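Local coordinates for soluble epoxide hydrolase (Bacillus megaterium, PDB 4INZ), which is a single-chain enzyme of the alpha/beta hydrolase fold, built on a mostly parallel beta-sheet packed between helices, at residues K133-H141 with Q249-P257. The protein carries 1 engineered substitution. Residues are numbered along the deposited sequence; the frame is centred on the assembly and turned at random.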
ATOM      1  N   LYS A 133       5.705  13.517  -6.998  1.00 25.61           N
ATOM      2  CA  LYS A 133       5.932  13.488  -5.563  1.00 26.13           C
ATOM      3  C   LYS A 133       5.375  12.181  -5.033  1.00 24.68           C
ATOM      4  O   LYS A 133       4.414  11.638  -5.589  1.00 23.60           O
ATOM      5  CB  LYS A 133       5.220  14.651  -4.867  1.00 27.36           C
ATOM      6  CG  LYS A 133       5.690  16.044  -5.262  1.00 29.88           C
ATOM      7  CD  LYS A 133       5.056  17.079  -4.342  1.00 33.02           C
ATOM      8  CE  LYS A 133       5.626  18.461  -4.571  1.00 38.19           C
ATOM      9  NZ  LYS A 133       5.164  19.011  -5.853  1.00 41.11           N
ATOM     10  N   LEU A 134       5.970  11.689  -3.953  1.00 23.45           N
ATOM     11  CA  LEU A 134       5.543  10.445  -3.329  1.00 21.57           C
ATOM     12  C   LEU A 134       5.091  10.701  -1.899  1.00 21.11           C
ATOM     13  O   LEU A 134       5.803  11.348  -1.125  1.00 20.23           O
ATOM     14  CB  LEU A 134       6.689   9.431  -3.331  1.00 20.39           C
ATOM     15  CG  LEU A 134       6.419   8.107  -2.619  1.00 19.72           C
ATOM     16  CD1 LEU A 134       5.380   7.301  -3.388  1.00 20.18           C
ATOM     17  CD2 LEU A 134       7.723   7.307  -2.453  1.00 21.87           C
ATOM     18  N   ILE A 135       3.904  10.201  -1.556  1.00 18.22           N
ATOM     19  CA  ILE A 135       3.419  10.256  -0.186  1.00 16.62           C
ATOM     20  C   ILE A 135       3.251   8.826   0.294  1.00 17.62           C
ATOM     21  O   ILE A 135       2.426   8.077  -0.239  1.00 18.71           O
ATOM     22  CB  ILE A 135       2.077  10.998  -0.089  1.00 16.16           C
ATOM     23  CG1 ILE A 135       2.215  12.415  -0.653  1.00 18.59           C
ATOM     24  CG2 ILE A 135       1.585  11.022   1.358  1.00 17.13           C
ATOM     25  CD1 ILE A 135       0.925  13.227  -0.625  1.00 18.16           C
ATOM     26  N   ALA A 136       4.060   8.437   1.277  1.00 17.10           N
ATOM     27  CA  ALA A 136       4.071   7.057   1.743  1.00 15.38           C
ATOM     28  C   ALA A 136       3.594   6.948   3.185  1.00 16.97           C
ATOM     29  O   ALA A 136       4.098   7.649   4.063  1.00 18.41           O
ATOM     30  CB  ALA A 136       5.467   6.480   1.617  1.00 18.89           C
ATOM     31  N   PHE A 137       2.628   6.057   3.412  1.00 17.09           N
ATOM     32  CA  PHE A 137       2.161   5.718   4.758  1.00 16.59           C
ATOM     33  C   PHE A 137       2.858   4.443   5.243  1.00 18.31           C
ATOM     34  O   PHE A 137       3.754   3.931   4.575  1.00 19.48           O
ATOM     35  CB  PHE A 137       0.627   5.541   4.765  1.00 16.40           C
ATOM     36  CG  PHE A 137      -0.124   6.812   4.487  1.00 14.15           C
ATOM     37  CD1 PHE A 137      -0.665   7.558   5.533  1.00 16.17           C
ATOM     38  CD2 PHE A 137      -0.282   7.274   3.181  1.00 16.45           C
ATOM     39  CE1 PHE A 137      -1.356   8.746   5.279  1.00 18.10           C
ATOM     40  CE2 PHE A 137      -0.960   8.465   2.922  1.00 17.04           C
ATOM     41  CZ  PHE A 137      -1.503   9.200   3.967  1.00 17.26           C
ATOM     42  N   ASN A 138       2.453   3.933   6.405  1.00 18.11           N
ATOM     43  CA  ASN A 138       3.072   2.729   6.964  1.00 17.21           C
ATOM     44  C   ASN A 138       3.275   1.635   5.924  1.00 18.46           C
ATOM     45  O   ASN A 138       2.332   1.245   5.247  1.00 17.66           O
ATOM     46  CB  ASN A 138       2.229   2.181   8.117  1.00 17.43           C
ATOM     47  CG  ASN A 138       2.231   3.093   9.308  1.00 18.25           C
ATOM     48  OD1 ASN A 138       2.671   2.714  10.400  1.00 20.37           O
ATOM     49  ND2 ASN A 138       1.771   4.318   9.105  1.00 14.88           N
ATOM     50  N   GLY A 139       4.501   1.137   5.816  1.00 18.70           N
ATOM     51  CA  GLY A 139       4.845   0.117   4.837  1.00 18.40           C
ATOM     52  C   GLY A 139       6.347   0.126   4.641  1.00 20.74           C
ATOM     53  O   GLY A 139       7.034   0.980   5.189  1.00 20.80           O
ATOM     54  N   PRO A 140       6.868  -0.818   3.851  1.00 20.41           N
ATOM     55  CA  PRO A 140       8.326  -0.974   3.795  1.00 21.81           C
ATOM     56  C   PRO A 140       9.029  -0.080   2.768  1.00 23.81           C
ATOM     57  O   PRO A 140       8.687  -0.102   1.583  1.00 24.95           O
ATOM     58  CB  PRO A 140       8.492  -2.445   3.413  1.00 20.60           C
ATOM     59  CG  PRO A 140       7.284  -2.719   2.532  1.00 21.59           C
ATOM     60  CD  PRO A 140       6.157  -1.885   3.125  1.00 20.57           C
ATOM     61  N   HIS A 141      10.007   0.699   3.228  1.00 22.26           N
ATOM     62  CA  HIS A 141      10.959   1.320   2.316  1.00 23.42           C
ATOM     63  C   HIS A 141      11.896   0.213   1.844  1.00 25.28           C
ATOM     64  O   HIS A 141      12.329  -0.608   2.645  1.00 27.86           O
ATOM     65  CB  HIS A 141      11.763   2.421   3.020  1.00 24.47           C
ATOM     66  CG  HIS A 141      12.819   3.035   2.155  1.00 27.11           C
ATOM     67  ND1 HIS A 141      14.132   2.612   2.164  1.00 28.66           N
ATOM     68  CD2 HIS A 141      12.753   4.032   1.241  1.00 28.17           C
ATOM     69  CE1 HIS A 141      14.829   3.325   1.297  1.00 29.02           C
ATOM     70  NE2 HIS A 141      14.014   4.192   0.720  1.00 28.32           N
ATOM     71  N   GLN A 249       7.028  12.537   1.155  1.00 19.55           N
ATOM     72  CA  GLN A 249       6.442  12.750   2.471  1.00 18.11           C
ATOM     73  C   GLN A 249       6.058  11.403   3.061  1.00 19.12           C
ATOM     74  O   GLN A 249       5.350  10.629   2.414  1.00 20.79           O
ATOM     75  CB  GLN A 249       5.177  13.604   2.373  1.00 16.09           C
ATOM     76  CG  GLN A 249       4.418  13.699   3.703  1.00 16.63           C
ATOM     77  CD  GLN A 249       5.049  14.694   4.663  1.00 18.15           C
ATOM     78  OE1 GLN A 249       5.334  15.834   4.292  1.00 20.26           O
ATOM     79  NE2 GLN A 249       5.271  14.266   5.900  1.00 18.56           N
ATOM     80  N   ILE A 250       6.519  11.133   4.284  1.00 18.41           N
ATOM     81  CA  ILE A 250       6.086   9.965   5.036  1.00 17.83           C
ATOM     82  C   ILE A 250       5.047  10.400   6.061  1.00 15.47           C
ATOM     83  O   ILE A 250       5.228  11.416   6.735  1.00 19.00           O
ATOM     84  CB  ILE A 250       7.235   9.328   5.832  1.00 19.28           C
ATOM     85  CG1 ILE A 250       8.430   9.008   4.933  1.00 24.56           C
ATOM     86  CG2 ILE A 250       6.739   8.112   6.604  1.00 20.43           C
ATOM     87  CD1 ILE A 250       8.082   8.298   3.683  1.00 26.12           C
ATOM     88  N   ILE A 251       3.960   9.636   6.170  1.00 16.21           N
ATOM     89  CA  ILE A 251       2.935   9.868   7.192  1.00 16.56           C
ATOM     90  C   ILE A 251       2.722   8.547   7.914  1.00 18.15           C
ATOM     91  O   ILE A 251       2.210   7.594   7.334  1.00 20.48           O
ATOM     92  CB  ILE A 251       1.618  10.367   6.573  1.00 14.63           C
ATOM     93  CG1 ILE A 251       1.892  11.632   5.746  1.00 16.17           C
ATOM     94  CG2 ILE A 251       0.585  10.641   7.665  1.00 17.56           C
ATOM     95  CD1 ILE A 251       0.677  12.189   5.009  1.00 15.70           C
ATOM     96  N   TRP A 252       3.131   8.489   9.180  1.00 17.13           N
ATOM     97  CA  TRP A 252       3.412   7.210   9.822  1.00 16.14           C
ATOM     98  C   TRP A 252       2.717   7.077  11.159  1.00 17.98           C
ATOM     99  O   TRP A 252       2.907   7.912  12.041  1.00 18.81           O
ATOM    100  CB  TRP A 252       4.923   7.103  10.051  1.00 18.45           C
ATOM    101  CG  TRP A 252       5.377   5.741  10.483  1.00 18.57           C
ATOM    102  CD1 TRP A 252       5.403   5.247  11.755  1.00 21.37           C
ATOM    103  CD2 TRP A 252       5.882   4.702   9.638  1.00 20.18           C
ATOM    104  NE1 TRP A 252       5.894   3.960  11.753  1.00 21.89           N
ATOM    105  CE2 TRP A 252       6.198   3.604  10.466  1.00 21.41           C
ATOM    106  CE3 TRP A 252       6.106   4.595   8.265  1.00 20.35           C
ATOM    107  CZ2 TRP A 252       6.723   2.414   9.960  1.00 23.24           C
ATOM    108  CZ3 TRP A 252       6.633   3.412   7.766  1.00 21.54           C
ATOM    109  CH2 TRP A 252       6.928   2.339   8.611  1.00 22.09           C
ATOM    110  N   GLY A 253       1.927   6.016  11.319  1.00 16.59           N
ATOM    111  CA  GLY A 253       1.263   5.764  12.585  1.00 16.36           C
ATOM    112  C   GLY A 253       2.206   5.041  13.525  1.00 19.28           C
ATOM    113  O   GLY A 253       2.631   3.922  13.235  1.00 19.44           O
ATOM    114  N   ASN A 254       2.543   5.665  14.652  1.00 20.10           N
ATOM    115  CA  ASN A 254       3.528   5.068  15.554  1.00 24.31           C
ATOM    116  C   ASN A 254       3.114   3.743  16.192  1.00 26.35           C
ATOM    117  O   ASN A 254       3.976   2.943  16.573  1.00 29.29           O
ATOM    118  CB  ASN A 254       3.938   6.058  16.652  1.00 26.54           C
ATOM    119  CG  ASN A 254       4.878   7.125  16.146  1.00 29.10           C
ATOM    120  OD1 ASN A 254       5.451   6.991  15.068  1.00 27.83           O
ATOM    121  ND2 ASN A 254       5.053   8.191  16.931  1.00 32.39           N
ATOM    122  N   GLN A 255       1.810   3.515  16.332  1.00 24.30           N
ATOM    123  CA  GLN A 255       1.327   2.343  17.068  1.00 25.72           C
ATOM    124  C   GLN A 255       1.213   1.090  16.201  1.00 25.96           C
ATOM    125  O   GLN A 255       0.790   0.030  16.675  1.00 28.05           O
ATOM    126  CB  GLN A 255      -0.016   2.641  17.740  1.00 27.20           C
ATOM    127  CG  GLN A 255       0.011   3.826  18.680  1.00 33.48           C
ATOM    128  CD  GLN A 255      -1.387   4.287  19.052  1.00 43.42           C
ATOM    129  OE1 GLN A 255      -2.343   4.083  18.298  1.00 47.89           O
ATOM    130  NE2 GLN A 255      -1.514   4.910  20.218  1.00 45.90           N
ATOM    131  N   ASP A 256       1.598   1.213  14.933  1.00 24.36           N
ATOM    132  CA  ASP A 256       1.535   0.096  13.993  1.00 24.23           C
ATOM    133  C   ASP A 256       2.261  -1.139  14.527  1.00 24.62           C
ATOM    134  O   ASP A 256       3.461  -1.091  14.766  1.00 26.24           O
ATOM    135  CB  ASP A 256       2.178   0.523  12.680  1.00 20.80           C
ATOM    136  CG  ASP A 256       1.964  -0.477  11.568  1.00 23.23           C
ATOM    137  OD1 ASP A 256       1.398  -1.567  11.810  1.00 28.83           O
ATOM    138  OD2 ASP A 256       2.383  -0.169  10.442  1.00 21.57           O
ATOM    139  N   PRO A 257       1.542  -2.258  14.693  1.00 24.56           N
ATOM    140  CA  PRO A 257       2.182  -3.485  15.186  1.00 28.29           C
ATOM    141  C   PRO A 257       2.953  -4.249  14.108  1.00 29.82           C
ATOM    142  O   PRO A 257       3.691  -5.179  14.436  1.00 31.73           O
ATOM    143  CB  PRO A 257       0.994  -4.326  15.654  1.00 30.51           C
ATOM    144  CG  PRO A 257      -0.126  -3.897  14.760  1.00 27.98           C
ATOM    145  CD  PRO A 257       0.084  -2.417  14.538  1.00 25.07           C
TER
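Asn-138 and Trp-252 meet beside the C-terminal part of two parallel strands: CA of Asn-138 sits over the six-membered ring of Trp-252, 4.0 Å from its centroid, a CH-pi contact. Asn-138 buries more surface here than any other residue. Its CG, anti to the carbonyl carbon (chi1 -68°), swings the amide across toward the type I turn that runs from Gly-253 to Asp-256. There the Asn-138 amide and the Asp-256 carboxylate approach from opposite directions with their planes 51° apart, CB of Asn-138 lying 3.3 Å from OD2 of Asp-256.

Earlier along the strands, hydrogen bonds run from N of Gln-249 to O of Leu-134 (2.8 Å), from N of Ala-136 to O of Gln-249 (2.8 Å) and from N of Ile-251 to O of Ala-136 (2.9 Å). They set Ile-135 beside Gln-249 and Ala-136 beside Ile-250 as parallel bridges. Ile-251 O, buried without a polar partner, instead receives a CA-H...O contact from Phe-137 CA (3.2 Å).

Both branches of Ile-251 meet Phe-137 on one face of the sheet. CG2, anti to its own N, lies 3.6 Å from CE1 of the ring, while CD1 lies against CZ and also 3.9 Å from CG2 of Ile-135; Met-298 of helix 291-303 packs on the same isoleucine. Gln-249 folds its amide back onto the O of Ile-250.

Asp-256, at the close of the type I turn, hydrogen-bonds through OD1 to N of Thr-258 and through OD2 to ND1 of His-284, consistent with the acid-histidine pair of the alpha/beta-hydrolase catalytic triad.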